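Local coordinates for NIF3-related protein (Bacillus cereus, PDB 2GX8) that is of unknown biochemical function but binds a pair of zinc ions in the dimetal motif of the Nif3 family and carries a probable regulatory domain, at residues His66-Leu71 and Asp79-Leu84; Tyr157-Lys162 and Pro233-Arg238; Gln276-Leu281 and Asp304-Lys309; Tyr320-Lys325 and Met346-Asn351. All blocks are in the same frame, centred on the assembly; numbering follows the deposited sequence.

Contact 1. Residues His66-Leu71 and Asp79-Leu84; sequences HVLIAL and DEAIQL
Glu80 OE2 accepts a hydrogen bond from Ser387 OG while lying 3.7 Å from Leu68 CD2, and the other oxygen of the same carboxylate takes the backbone N-H of Gln388, so the charged end is tied to the chain just past strand 383-386 and the methyls of Leu68 fill in beneath it. The contact is the strand-to-helix half of the beta-alpha-beta unit made by strand 66-70, helix 75-84 and strand 88-91, the last lying parallel to the first strand in the same sheet. Helix segment 79-84 runs back over strand 66-70 at 155° between their directions, their axes 9.0 Å apart at closest approach. Leu68 carries most of the apolar packing. Its CG stands opposite the backbone N (chi1 -173°), which lifts the two methyls off the strand toward the helix. There they divide the work. CD2 meets Ala81 CB at 3.9 Å, one helical turn ahead of Leu84, and Leu68 CD1 reaches Leu84 CD1, also at 3.9 Å, the two leucine side chains crossing at about a right angle. Ala81 also packs on Ile89 and Leu84 on His385, so the helix spans neighbouring strands on both sides of strand 66-70. At the start of the strand, the His66 ring meets the ring of His385 with nearly parallel planes, and the carbonyl oxygen of Leu84 sits over the centre of the His66 ring, 3.6 Å above its plane.

Contact 2. Residues Tyr157-Lys162 and Pro233-Arg238; sequences YAEEMK and PASLQR
Glu159 and Met161 both bear on Pro233, and the side chains meet it at a slant. Glu159 CG lies 3.5 Å from Pro233 CB. From there the glutamate bends (chi2 102°), bringing its carboxylate over the start of the following turn: Ser235 N donates to Glu159 OE2 at 3.3 Å, arriving from above the carboxylate plane, 69° out of it. Ser235 OG, near OE1, adds at best a weak bond. Met161, bent at both chi2 and chi3, folds its methyl back so that Met161 CE comes within 3.3 Å of Pro233 CA and also touches its CB, tighter than usual carbon contact. Met161 and Pro233 are an antiparallel non-hydrogen-bonded pair, and beside them Ala234 N bonds Glu160 O at 2.9 Å with an N-H...O angle of 163°. Lys162 passes near Ala234, and its NZ forms a salt bridge with Asp261 of the third subunit. Here strand 221-233 leaves the sheet and turns into helix 237-247, within a beta-alpha-beta-beta-alpha-beta order of elements consistent with a ferredoxin-like domain.

Contact 3. Residues Gln276-Leu281 and Asp304-Lys309; sequences QEEMTL and DDKVRK
The Arg308 guanidinium is met at its edge, close to its plane, by Gln276 O and Glu277 N; NH1 gives Gln276 O a weak hydrogen bond of 3.1 Å. It reaches this carbonyl at the corner where strand 270-280 changes direction, and beyond the corner the chain forms an antiparallel beta ladder with strand 306-313. The side chains of Glu278 and Lys306 cross at about a right angle, and the Glu278 carboxylate rests against the Lys306 methylenes. Its OE1 is 3.5 Å from Lys306 CD but 4.0 Å from Lys306 NZ, a long salt bridge at the surface. Met279 and Val307 make the hydrogen-bonded pair of the ladder. Val307 N to Met279 O is short, 2.7 Å, and almost straight (N-H...O 172°), whereas the return bond from Met279 N to Val307 O is 3.3 Å. Their side chains share a face of the sheet, where both meet Phe284 of helix 281-292. Thr280 is the N-cap of that helix, and its side chain diverges from that of Lys306. As the chain enters the helix, Asp305 O receives two approaches: a weak bond from Leu281 N at 3.0 Å and a C-H contact from Thr280 CA at 3.1 Å.

Contact 4. Residues Tyr320-Lys325 and Met346-Asn351; sequences YINQAK and MMLGLN
Leu348 reaches across to the first turn of helix 321-326 and splits its methyls there: CD1 lies 3.9 Å from Ile321 CD1, and CD2 lies 3.5 Å from Asn322 ND2. Both helices belong to an alpha/beta region whose strands 306-313, 331-335 and 351-354 run parallel in one sheet, and the contact sets the length of short helix 321-326 against the end of helix 339-348. Ile321 places CG1 between its backbone N and carbonyl carbon (chi1 68°), which sends CD1 out to meet Leu348 at about a right angle. Asn322 starts off away from the neighbour, yet its amide end swings back over the leucine. Below them Leu350 extends inward, and its CD2 packs on Ile321 CB at 4.0 Å and Ala324 CB at 4.1 Å. Tyr332 of strand 331-335 touches Ile321, Ala324 and Leu350 and so floors this apolar patch. Between the two leucines the helix 339-348 ends in a Schellman motif, with Gly349 at positive phi as its C-prime residue and Leu350 N bonded to Ala345 O. Lys325, bent at chi2 (66°), slides past Leu348 in the opposite direction, bringing CE within 3.5 Å of Leu348 O. Its NZ then bonds Gly349 O at 2.9 Å, coming from above the carbonyl plane, 66° out of it.

Contacts 3 and 4 are neighbours, their centres about 16 Å apart, and they meet at Asn351: Leu281 CD2 lies 3.6 Å from Asn351 CG, and Val307 and Asp305 also pack on that side chain. Contacts 1 and 2 both stand apart, their centres about 35 Å from each other and contact 1 about 39 Å from contact 4. The zinc pair draws ligands from both regions. Leu71, at the end of segment 66-71, packs on His92 and His93, while strand 351-354, begun by Asn351, leads to His357 and Glu360. Strand 150-168 of contact 2 pairs with strand 270-280 of contact 3, yet nearest atoms remain about 18 Å apart, against about 10 Å between contacts 2 and 4.

Contact 1. Residues His66-Leu71 and Asp79-Leu84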
loop_
_atom_site.group_PDB
_atom_site.type_symbol
_atom_site.label_atom_id
_atom_site.label_comp_id
_atom_site.label_asym_id
_atom_site.label_seq_id
_atom_site.Cartn_x
_atom_site.Cartn_y
_atom_site.Cartn_z
ATOM N N HIS C 66 10.768 -40.946 -20.103
ATOM C CA HIS C 66 9.836 -41.233 -19.011
ATOM C C HIS C 66 9.491 -39.976 -18.261
ATOM O O HIS C 66 10.362 -39.151 -18.020
ATOM C CB HIS C 66 10.457 -42.165 -17.976
ATOM C CG HIS C 66 10.714 -43.554 -18.459
ATOM N ND1 HIS C 66 11.851 -43.901 -19.162
ATOM C CD2 HIS C 66 10.009 -44.697 -18.294
ATOM C CE1 HIS C 66 11.815 -45.190 -19.438
ATOM N NE2 HIS C 66 10.709 -45.696 -18.920
ATOM N N VAL C 67 8.226 -39.853 -17.870
ATOM C CA VAL C 67 7.719 -38.687 -17.110
ATOM C C VAL C 67 6.962 -39.172 -15.865
ATOM O O VAL C 67 6.311 -40.222 -15.915
ATOM C CB VAL C 67 6.752 -37.837 -17.982
ATOM C CG1 VAL C 67 6.454 -36.506 -17.365
ATOM C CG2 VAL C 67 7.365 -37.617 -19.401
ATOM N N LEU C 68 7.029 -38.408 -14.760
ATOM C CA LEU C 68 6.321 -38.768 -13.534
ATOM C C LEU C 68 5.252 -37.730 -13.154
ATOM O O LEU C 68 5.536 -36.513 -13.102
ATOM C CB LEU C 68 7.309 -38.913 -12.362
ATOM C CG LEU C 68 6.809 -39.448 -11.014
ATOM C CD1 LEU C 68 6.377 -40.907 -11.132
ATOM C CD2 LEU C 68 7.890 -39.315 -9.937
ATOM N N ILE C 69 4.035 -38.198 -12.888
ATOM C CA ILE C 69 3.005 -37.300 -12.434
ATOM C C ILE C 69 2.987 -37.387 -10.903
ATOM O O ILE C 69 2.866 -38.483 -10.333
ATOM C CB ILE C 69 1.618 -37.652 -12.986
ATOM C CG1 ILE C 69 1.686 -37.962 -14.491
ATOM C CG2 ILE C 69 0.674 -36.504 -12.759
ATOM C CD1 ILE C 69 2.196 -36.790 -15.305
ATOM N N ALA C 70 3.101 -36.231 -10.247
ATOM C CA ALA C 70 3.097 -36.167 -8.782
ATOM C C ALA C 70 2.121 -35.137 -8.268
ATOM O O ALA C 70 1.707 -34.253 -9.015
ATOM C CB ALA C 70 4.510 -35.831 -8.256
ATOM N N LEU C 71 1.765 -35.255 -6.988
ATOM C CA LEU C 71 0.962 -34.246 -6.323
ATOM C C LEU C 71 1.967 -33.316 -5.593
ATOM O O LEU C 71 2.061 -32.116 -5.889
ATOM C CB LEU C 71 -0.073 -34.887 -5.388
ATOM C CG LEU C 71 -0.842 -33.948 -4.441
ATOM C CD1 LEU C 71 -1.693 -32.994 -5.224
ATOM C CD2 LEU C 71 -1.707 -34.700 -3.445
ATOM N N ASP C 79 13.356 -39.603 -5.600
ATOM C CA ASP C 79 14.045 -40.902 -5.627
ATOM C C ASP C 79 13.325 -41.827 -6.606
ATOM O O ASP C 79 13.963 -42.631 -7.284
ATOM C CB ASP C 79 14.061 -41.624 -4.264
ATOM C CG ASP C 79 14.948 -40.960 -3.222
ATOM O OD1 ASP C 79 15.860 -40.168 -3.564
ATOM O OD2 ASP C 79 14.733 -41.273 -2.030
ATOM N N GLU C 80 11.995 -41.714 -6.659
ATOM C CA GLU C 80 11.168 -42.563 -7.524
ATOM C C GLU C 80 11.401 -42.257 -8.999
ATOM O O GLU C 80 11.430 -43.155 -9.842
ATOM C CB GLU C 80 9.696 -42.377 -7.192
ATOM C CG GLU C 80 8.780 -43.377 -7.878
ATOM C CD GLU C 80 7.314 -43.103 -7.620
ATOM O OE1 GLU C 80 6.526 -44.077 -7.603
ATOM O OE2 GLU C 80 6.959 -41.918 -7.412
ATOM N N ALA C 81 11.577 -40.971 -9.289
ATOM C CA ALA C 81 11.818 -40.507 -10.634
ATOM C C ALA C 81 13.183 -41.007 -11.125
ATOM O O ALA C 81 13.364 -41.277 -12.316
ATOM C CB ALA C 81 11.747 -39.001 -10.675
ATOM N N ILE C 82 14.128 -41.142 -10.198
ATOM C CA ILE C 82 15.463 -41.645 -10.507
ATOM C C ILE C 82 15.440 -43.169 -10.740
ATOM O O ILE C 82 16.185 -43.692 -11.605
ATOM C CB ILE C 82 16.464 -41.216 -9.404
ATOM C CG1 ILE C 82 16.469 -39.702 -9.303
ATOM C CG2 ILE C 82 17.873 -41.676 -9.692
ATOM C CD1 ILE C 82 17.290 -39.183 -8.178
ATOM N N GLN C 83 14.578 -43.889 -10.016
ATOM C CA GLN C 83 14.510 -45.352 -10.205
ATOM C C GLN C 83 13.764 -45.738 -11.485
ATOM O O GLN C 83 13.826 -46.892 -11.933
ATOM C CB GLN C 83 13.893 -46.057 -8.990
ATOM C CG GLN C 83 14.748 -46.022 -7.721
ATOM C CD GLN C 83 16.062 -46.847 -7.810
ATOM O OE1 GLN C 83 17.072 -46.491 -7.190
ATOM N NE2 GLN C 83 16.044 -47.946 -8.576
ATOM N N LEU C 84 13.064 -44.761 -12.061
ATOM C CA LEU C 84 12.265 -44.958 -13.269
ATOM C C LEU C 84 12.942 -44.450 -14.539
ATOM O O LEU C 84 12.642 -44.935 -15.638
ATOM C CB LEU C 84 10.910 -44.262 -13.116
ATOM C CG LEU C 84 9.894 -44.834 -12.132
ATOM C CD1 LEU C 84 8.791 -43.843 -11.946
ATOM C CD2 LEU C 84 9.357 -46.188 -12.632
#

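Contact 2. Residues Tyr157-Lys162 and Pro233-Arg238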
loop_
_atom_site.group_PDB
_atom_site.type_symbol
_atom_site.label_atom_id
_atom_site.label_comp_id
_atom_site.label_asym_id
_atom_site.label_seq_id
_atom_site.Cartn_x
_atom_site.Cartn_y
_atom_site.Cartn_z
ATOM N N TYR C 157 -13.232 -18.476 -14.359
ATOM C CA TYR C 157 -12.851 -18.166 -15.720
ATOM C C TYR C 157 -13.971 -18.425 -16.735
ATOM O O TYR C 157 -14.651 -19.444 -16.676
ATOM C CB TYR C 157 -11.582 -18.963 -16.081
ATOM C CG TYR C 157 -11.049 -18.682 -17.463
ATOM C CD1 TYR C 157 -10.206 -17.593 -17.698
ATOM C CD2 TYR C 157 -11.399 -19.497 -18.544
ATOM C CE1 TYR C 157 -9.729 -17.328 -18.977
ATOM C CE2 TYR C 157 -10.926 -19.237 -19.827
ATOM C CZ TYR C 157 -10.091 -18.159 -20.031
ATOM O OH TYR C 157 -9.631 -17.902 -21.303
ATOM N N ALA C 158 -14.152 -17.475 -17.649
ATOM C CA ALA C 158 -15.090 -17.576 -18.780
ATOM C C ALA C 158 -14.383 -16.904 -19.945
ATOM O O ALA C 158 -14.116 -15.697 -19.913
ATOM C CB ALA C 158 -16.397 -16.886 -18.489
ATOM N N GLU C 159 -14.062 -17.695 -20.961
ATOM C CA GLU C 159 -13.329 -17.220 -22.121
ATOM C C GLU C 159 -14.091 -16.081 -22.810
ATOM O O GLU C 159 -15.318 -16.144 -22.920
ATOM C CB GLU C 159 -13.186 -18.392 -23.099
ATOM C CG GLU C 159 -12.275 -18.157 -24.288
ATOM C CD GLU C 159 -10.918 -18.787 -24.146
ATOM O OE1 GLU C 159 -10.843 -20.036 -24.083
ATOM O OE2 GLU C 159 -9.923 -18.041 -24.151
ATOM N N GLU C 160 -13.388 -15.022 -23.221
ATOM C CA GLU C 160 -14.019 -13.942 -24.002
ATOM C C GLU C 160 -14.288 -14.508 -25.403
ATOM O O GLU C 160 -13.447 -15.234 -25.956
ATOM C CB GLU C 160 -13.108 -12.711 -24.126
ATOM C CG GLU C 160 -12.822 -11.968 -22.824
ATOM C CD GLU C 160 -11.797 -10.831 -22.994
ATOM O OE1 GLU C 160 -11.598 -10.352 -24.132
ATOM O OE2 GLU C 160 -11.180 -10.418 -21.983
ATOM N N MET C 161 -15.460 -14.206 -25.955
ATOM C CA MET C 161 -15.827 -14.701 -27.290
ATOM C C MET C 161 -15.694 -13.610 -28.338
ATOM O O MET C 161 -15.882 -12.420 -28.053
ATOM C CB MET C 161 -17.258 -15.261 -27.326
ATOM C CG MET C 161 -17.576 -16.464 -26.402
ATOM S SD MET C 161 -16.865 -18.072 -26.812
ATOM C CE MET C 161 -15.392 -17.965 -25.870
ATOM N N LYS C 162 -15.366 -14.037 -29.549
ATOM C CA LYS C 162 -15.164 -13.140 -30.674
ATOM C C LYS C 162 -15.935 -13.618 -31.868
ATOM O O LYS C 162 -16.088 -14.816 -32.062
ATOM C CB LYS C 162 -13.693 -13.123 -31.084
ATOM C CG LYS C 162 -12.728 -12.801 -29.958
ATOM C CD LYS C 162 -13.185 -11.521 -29.299
ATOM C CE LYS C 162 -12.492 -11.278 -28.014
ATOM N NZ LYS C 162 -11.149 -10.797 -28.310
ATOM N N PRO C 233 -13.587 -18.706 -29.380
ATOM C CA PRO C 233 -13.036 -18.334 -28.087
ATOM C C PRO C 233 -11.714 -17.631 -28.372
ATOM O O PRO C 233 -10.972 -18.070 -29.252
ATOM C CB PRO C 233 -12.806 -19.683 -27.379
ATOM C CG PRO C 233 -12.778 -20.714 -28.437
ATOM C CD PRO C 233 -13.383 -20.135 -29.697
ATOM N N ALA C 234 -11.430 -16.552 -27.651
ATOM C CA ALA C 234 -10.202 -15.785 -27.833
ATOM C C ALA C 234 -8.900 -16.612 -27.956
ATOM O O ALA C 234 -8.017 -16.268 -28.737
ATOM C CB ALA C 234 -10.078 -14.739 -26.726
ATOM N N SER C 235 -8.790 -17.703 -27.198
ATOM C CA SER C 235 -7.604 -18.558 -27.235
ATOM C C SER C 235 -7.395 -19.238 -28.601
ATOM O O SER C 235 -6.258 -19.575 -28.962
ATOM C CB SER C 235 -7.664 -19.621 -26.142
ATOM O OG SER C 235 -8.591 -20.640 -26.470
ATOM N N LEU C 236 -8.474 -19.451 -29.355
ATOM C CA LEU C 236 -8.346 -20.071 -30.677
ATOM C C LEU C 236 -8.123 -19.074 -31.810
ATOM O O LEU C 236 -7.965 -19.485 -32.957
ATOM C CB LEU C 236 -9.560 -20.950 -31.023
ATOM C CG LEU C 236 -9.796 -22.314 -30.364
ATOM C CD1 LEU C 236 -11.027 -22.982 -30.985
ATOM C CD2 LEU C 236 -8.576 -23.239 -30.490
ATOM N N GLN C 237 -8.100 -17.777 -31.496
ATOM C CA GLN C 237 -7.944 -16.741 -32.527
ATOM C C GLN C 237 -6.750 -16.970 -33.486
ATOM O O GLN C 237 -6.922 -17.094 -34.708
ATOM C CB GLN C 237 -7.923 -15.316 -31.922
ATOM C CG GLN C 237 -7.984 -14.197 -32.999
ATOM C CD GLN C 237 -7.984 -12.776 -32.453
ATOM O OE1 GLN C 237 -7.360 -11.897 -33.039
ATOM N NE2 GLN C 237 -8.691 -12.540 -31.348
ATOM N N ARG C 238 -5.558 -17.066 -32.925
ATOM C CA ARG C 238 -4.353 -17.203 -33.732
ATOM C C ARG C 238 -4.406 -18.375 -34.737
ATOM O O ARG C 238 -4.198 -18.182 -35.941
ATOM C CB ARG C 238 -3.130 -17.270 -32.815
ATOM C CG ARG C 238 -1.819 -17.201 -33.543
ATOM C CD ARG C 238 -0.696 -17.067 -32.552
ATOM N NE ARG C 238 0.578 -17.486 -33.122
ATOM C CZ ARG C 238 1.002 -18.744 -33.113
ATOM N NH1 ARG C 238 0.233 -19.689 -32.578
ATOM N NH2 ARG C 238 2.186 -19.064 -33.638
#

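Contact 3. Residues Gln276-Leu281 and Asp304-Lys309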
loop_
_atom_site.group_PDB
_atom_site.type_symbol
_atom_site.label_atom_id
_atom_site.label_comp_id
_atom_site.label_asym_id
_atom_site.label_seq_id
_atom_site.Cartn_x
_atom_site.Cartn_y
_atom_site.Cartn_z
ATOM N N GLN C 276 -26.654 -40.385 -6.168
ATOM C CA GLN C 276 -27.631 -41.271 -6.814
ATOM C C GLN C 276 -28.847 -41.524 -5.888
ATOM O O GLN C 276 -29.994 -41.661 -6.350
ATOM C CB GLN C 276 -26.944 -42.593 -7.218
ATOM C CG GLN C 276 -27.841 -43.690 -7.880
ATOM C CD GLN C 276 -28.241 -43.388 -9.329
ATOM O OE1 GLN C 276 -27.892 -42.343 -9.898
ATOM N NE2 GLN C 276 -28.971 -44.319 -9.936
ATOM N N GLU C 277 -28.583 -41.609 -4.584
ATOM C CA GLU C 277 -29.631 -41.778 -3.575
ATOM C C GLU C 277 -29.306 -40.954 -2.331
ATOM O O GLU C 277 -28.132 -40.703 -2.044
ATOM C CB GLU C 277 -29.852 -43.253 -3.208
ATOM C CG GLU C 277 -30.816 -44.013 -4.149
ATOM C CD GLU C 277 -31.165 -45.427 -3.657
ATOM O OE1 GLU C 277 -30.412 -45.982 -2.819
ATOM O OE2 GLU C 277 -32.183 -45.994 -4.125
ATOM N N GLU C 278 -30.359 -40.534 -1.618
ATOM C CA GLU C 278 -30.248 -39.748 -0.381
ATOM C C GLU C 278 -29.619 -40.617 0.706
ATOM O O GLU C 278 -29.858 -41.826 0.761
ATOM C CB GLU C 278 -31.634 -39.258 0.074
ATOM C CG GLU C 278 -31.651 -38.171 1.169
ATOM C CD GLU C 278 -33.052 -37.928 1.760
ATOM O OE1 GLU C 278 -33.644 -38.896 2.315
ATOM O OE2 GLU C 278 -33.566 -36.769 1.701
ATOM N N MET C 279 -28.809 -39.983 1.552
ATOM C CA MET C 279 -28.105 -40.604 2.657
ATOM C C MET C 279 -28.037 -39.594 3.783
ATOM O O MET C 279 -28.267 -38.389 3.566
ATOM C CB MET C 279 -26.628 -40.812 2.314
ATOM C CG MET C 279 -26.297 -41.535 1.051
ATOM S SD MET C 279 -24.517 -41.577 1.018
ATOM C CE MET C 279 -24.249 -42.335 -0.588
ATOM N N THR C 280 -27.641 -40.082 4.966
ATOM C CA THR C 280 -27.400 -39.195 6.091
ATOM C C THR C 280 -25.967 -38.705 5.928
ATOM O O THR C 280 -25.222 -39.237 5.094
ATOM C CB THR C 280 -27.574 -39.890 7.469
ATOM O OG1 THR C 280 -26.556 -40.879 7.665
ATOM C CG2 THR C 280 -28.979 -40.544 7.601
ATOM N N LEU C 281 -25.578 -37.699 6.712
ATOM C CA LEU C 281 -24.236 -37.155 6.644
ATOM C C LEU C 281 -23.269 -38.243 7.100
ATOM O O LEU C 281 -22.255 -38.465 6.472
ATOM C CB LEU C 281 -24.144 -35.916 7.534
ATOM C CG LEU C 281 -22.844 -35.139 7.631
ATOM C CD1 LEU C 281 -22.301 -34.690 6.274
ATOM C CD2 LEU C 281 -23.077 -33.949 8.547
ATOM N N ASP C 304 -27.029 -37.242 11.356
ATOM C CA ASP C 304 -28.298 -37.839 10.928
ATOM C C ASP C 304 -29.127 -36.984 9.962
ATOM O O ASP C 304 -30.213 -37.376 9.546
ATOM C CB ASP C 304 -29.118 -38.420 12.099
ATOM C CG ASP C 304 -29.099 -37.548 13.348
ATOM O OD1 ASP C 304 -28.000 -37.099 13.769
ATOM O OD2 ASP C 304 -30.194 -37.367 13.948
ATOM N N ASP C 305 -28.559 -35.844 9.562
ATOM C CA ASP C 305 -29.200 -34.947 8.606
ATOM C C ASP C 305 -29.153 -35.574 7.232
ATOM O O ASP C 305 -28.224 -36.300 6.908
ATOM C CB ASP C 305 -28.520 -33.565 8.586
ATOM C CG ASP C 305 -28.938 -32.681 9.771
ATOM O OD1 ASP C 305 -29.838 -33.087 10.558
ATOM O OD2 ASP C 305 -28.382 -31.569 9.906
ATOM N N LYS C 306 -30.168 -35.310 6.432
ATOM C CA LYS C 306 -30.209 -35.859 5.092
ATOM C C LYS C 306 -29.352 -35.061 4.093
ATOM O O LYS C 306 -29.339 -33.823 4.111
ATOM C CB LYS C 306 -31.656 -35.930 4.631
ATOM C CG LYS C 306 -32.531 -36.920 5.428
ATOM C CD LYS C 306 -31.959 -38.313 5.295
ATOM C CE LYS C 306 -32.908 -39.383 5.757
ATOM N NZ LYS C 306 -32.272 -40.718 5.562
ATOM N N VAL C 307 -28.593 -35.763 3.256
ATOM C CA VAL C 307 -27.833 -35.077 2.232
ATOM C C VAL C 307 -28.117 -35.670 0.863
ATOM O O VAL C 307 -28.133 -36.894 0.687
ATOM C CB VAL C 307 -26.310 -35.034 2.470
ATOM C CG1 VAL C 307 -25.969 -34.348 3.805
ATOM C CG2 VAL C 307 -25.676 -36.410 2.390
ATOM N N ARG C 308 -28.320 -34.770 -0.102
ATOM C CA ARG C 308 -28.610 -35.149 -1.477
ATOM C C ARG C 308 -27.667 -34.434 -2.459
ATOM O O ARG C 308 -27.030 -35.093 -3.289
ATOM C CB ARG C 308 -30.077 -34.875 -1.802
ATOM C CG ARG C 308 -30.445 -35.043 -3.274
ATOM C CD ARG C 308 -30.549 -36.498 -3.736
ATOM N NE ARG C 308 -31.287 -36.558 -5.005
ATOM C CZ ARG C 308 -31.400 -37.642 -5.766
ATOM N NH1 ARG C 308 -30.807 -38.778 -5.402
ATOM N NH2 ARG C 308 -32.090 -37.586 -6.900
ATOM N N LYS C 309 -27.583 -33.106 -2.408
ATOM C CA LYS C 309 -26.599 -32.475 -3.293
ATOM C C LYS C 309 -25.330 -32.144 -2.558
ATOM O O LYS C 309 -25.345 -31.606 -1.454
ATOM C CB LYS C 309 -27.123 -31.318 -4.142
ATOM C CG LYS C 309 -27.265 -29.987 -3.501
ATOM C CD LYS C 309 -27.898 -28.982 -4.480
ATOM C CE LYS C 309 -27.048 -28.701 -5.707
ATOM N NZ LYS C 309 -27.716 -27.679 -6.588
#

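Contact 4. Residues Tyr320-Lys325 and Met346-Asn351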
loop_
_atom_site.group_PDB
_atom_site.type_symbol
_atom_site.label_atom_id
_atom_site.label_comp_id
_atom_site.label_asym_id
_atom_site.label_seq_id
_atom_site.Cartn_x
_atom_site.Cartn_y
_atom_site.Cartn_z
ATOM N N TYR C 320 -14.871 -21.043 -0.056
ATOM C CA TYR C 320 -16.075 -21.281 -0.857
ATOM C C TYR C 320 -17.263 -21.859 -0.144
ATOM O O TYR C 320 -18.154 -22.410 -0.778
ATOM C CB TYR C 320 -15.716 -22.105 -2.066
ATOM C CG TYR C 320 -14.621 -21.398 -2.821
ATOM C CD1 TYR C 320 -13.312 -21.818 -2.725
ATOM C CD2 TYR C 320 -14.898 -20.247 -3.549
ATOM C CE1 TYR C 320 -12.271 -21.118 -3.400
ATOM C CE2 TYR C 320 -13.900 -19.545 -4.215
ATOM C CZ TYR C 320 -12.585 -19.985 -4.139
ATOM O OH TYR C 320 -11.583 -19.278 -4.806
ATOM N N ILE C 321 -17.311 -21.713 1.170
ATOM C CA ILE C 321 -18.455 -22.205 1.901
ATOM C C ILE C 321 -19.748 -21.427 1.568
ATOM O O ILE C 321 -20.830 -22.011 1.602
ATOM C CB ILE C 321 -18.194 -22.281 3.439
ATOM C CG1 ILE C 321 -18.046 -20.892 4.036
ATOM C CG2 ILE C 321 -16.938 -23.128 3.720
ATOM C CD1 ILE C 321 -18.152 -20.848 5.541
ATOM N N ASN C 322 -19.645 -20.137 1.243
ATOM C CA ASN C 322 -20.823 -19.336 0.952
ATOM C C ASN C 322 -21.395 -19.688 -0.384
ATOM O O ASN C 322 -22.616 -19.740 -0.548
ATOM C CB ASN C 322 -20.532 -17.841 1.055
ATOM C CG ASN C 322 -20.495 -17.374 2.491
ATOM O OD1 ASN C 322 -19.437 -17.347 3.107
ATOM N ND2 ASN C 322 -21.669 -17.105 3.067
ATOM N N GLN C 323 -20.497 -19.961 -1.318
ATOM C CA GLN C 323 -20.864 -20.375 -2.658
ATOM C C GLN C 323 -21.561 -21.717 -2.594
ATOM O O GLN C 323 -22.661 -21.877 -3.096
ATOM C CB GLN C 323 -19.606 -20.410 -3.546
ATOM C CG GLN C 323 -19.859 -20.549 -5.044
ATOM C CD GLN C 323 -20.686 -19.404 -5.726
ATOM O OE1 GLN C 323 -21.075 -18.400 -5.108
ATOM N NE2 GLN C 323 -20.956 -19.585 -7.014
ATOM N N ALA C 324 -20.933 -22.667 -1.919
ATOM C CA ALA C 324 -21.489 -24.015 -1.720
ATOM C C ALA C 324 -22.922 -23.996 -1.179
ATOM O O ALA C 324 -23.759 -24.740 -1.660
ATOM C CB ALA C 324 -20.582 -24.838 -0.826
ATOM N N LYS C 325 -23.205 -23.123 -0.212
ATOM C CA LYS C 325 -24.548 -22.982 0.351
ATOM C C LYS C 325 -25.495 -22.208 -0.581
ATOM O O LYS C 325 -26.664 -22.564 -0.731
ATOM C CB LYS C 325 -24.497 -22.292 1.711
ATOM C CG LYS C 325 -25.833 -22.327 2.466
ATOM C CD LYS C 325 -26.179 -23.755 2.829
ATOM C CE LYS C 325 -27.622 -23.925 3.288
ATOM N NZ LYS C 325 -27.762 -25.363 3.703
ATOM N N MET C 346 -21.536 -24.089 10.071
ATOM C CA MET C 346 -22.688 -24.511 10.874
ATOM C C MET C 346 -23.738 -23.404 10.871
ATOM O O MET C 346 -24.915 -23.698 10.752
ATOM C CB MET C 346 -22.321 -24.840 12.314
ATOM C CG MET C 346 -21.035 -25.555 12.472
ATOM S SD MET C 346 -20.831 -26.338 14.060
ATOM C CE MET C 346 -21.974 -25.445 15.107
ATOM N N MET C 347 -23.311 -22.139 10.987
ATOM C CA MET C 347 -24.228 -20.974 10.918
ATOM C C MET C 347 -24.934 -20.820 9.569
ATOM O O MET C 347 -26.042 -20.304 9.511
ATOM C CB MET C 347 -23.514 -19.654 11.304
ATOM C CG MET C 347 -23.367 -19.497 12.818
ATOM S SD MET C 347 -22.755 -17.920 13.406
ATOM C CE MET C 347 -21.181 -17.949 12.573
ATOM N N LEU C 348 -24.292 -21.226 8.474
ATOM C CA LEU C 348 -24.939 -21.171 7.161
ATOM C C LEU C 348 -25.938 -22.328 7.026
ATOM O O LEU C 348 -26.877 -22.252 6.242
ATOM C CB LEU C 348 -23.923 -21.276 6.030
ATOM C CG LEU C 348 -22.927 -20.136 5.805
ATOM C CD1 LEU C 348 -21.937 -20.523 4.715
ATOM C CD2 LEU C 348 -23.648 -18.829 5.443
ATOM N N GLY C 349 -25.736 -23.380 7.812
ATOM C CA GLY C 349 -26.543 -24.596 7.722
ATOM C C GLY C 349 -25.897 -25.559 6.723
ATOM O O GLY C 349 -26.576 -26.378 6.124
ATOM N N LEU C 350 -24.570 -25.458 6.547
ATOM C CA LEU C 350 -23.828 -26.305 5.618
ATOM C C LEU C 350 -23.029 -27.411 6.314
ATOM O O LEU C 350 -22.202 -27.138 7.199
ATOM C CB LEU C 350 -22.855 -25.444 4.794
ATOM C CG LEU C 350 -21.993 -26.143 3.750
ATOM C CD1 LEU C 350 -22.827 -26.597 2.565
ATOM C CD2 LEU C 350 -20.901 -25.186 3.283
ATOM N N ASN C 351 -23.248 -28.658 5.908
ATOM C CA ASN C 351 -22.490 -29.754 6.448
ATOM C C ASN C 351 -21.164 -29.831 5.717
ATOM O O ASN C 351 -21.039 -29.319 4.607
ATOM C CB ASN C 351 -23.254 -31.038 6.266
ATOM C CG ASN C 351 -24.538 -31.049 7.042
ATOM O OD1 ASN C 351 -24.694 -30.321 8.032
ATOM N ND2 ASN C 351 -25.451 -31.885 6.625
#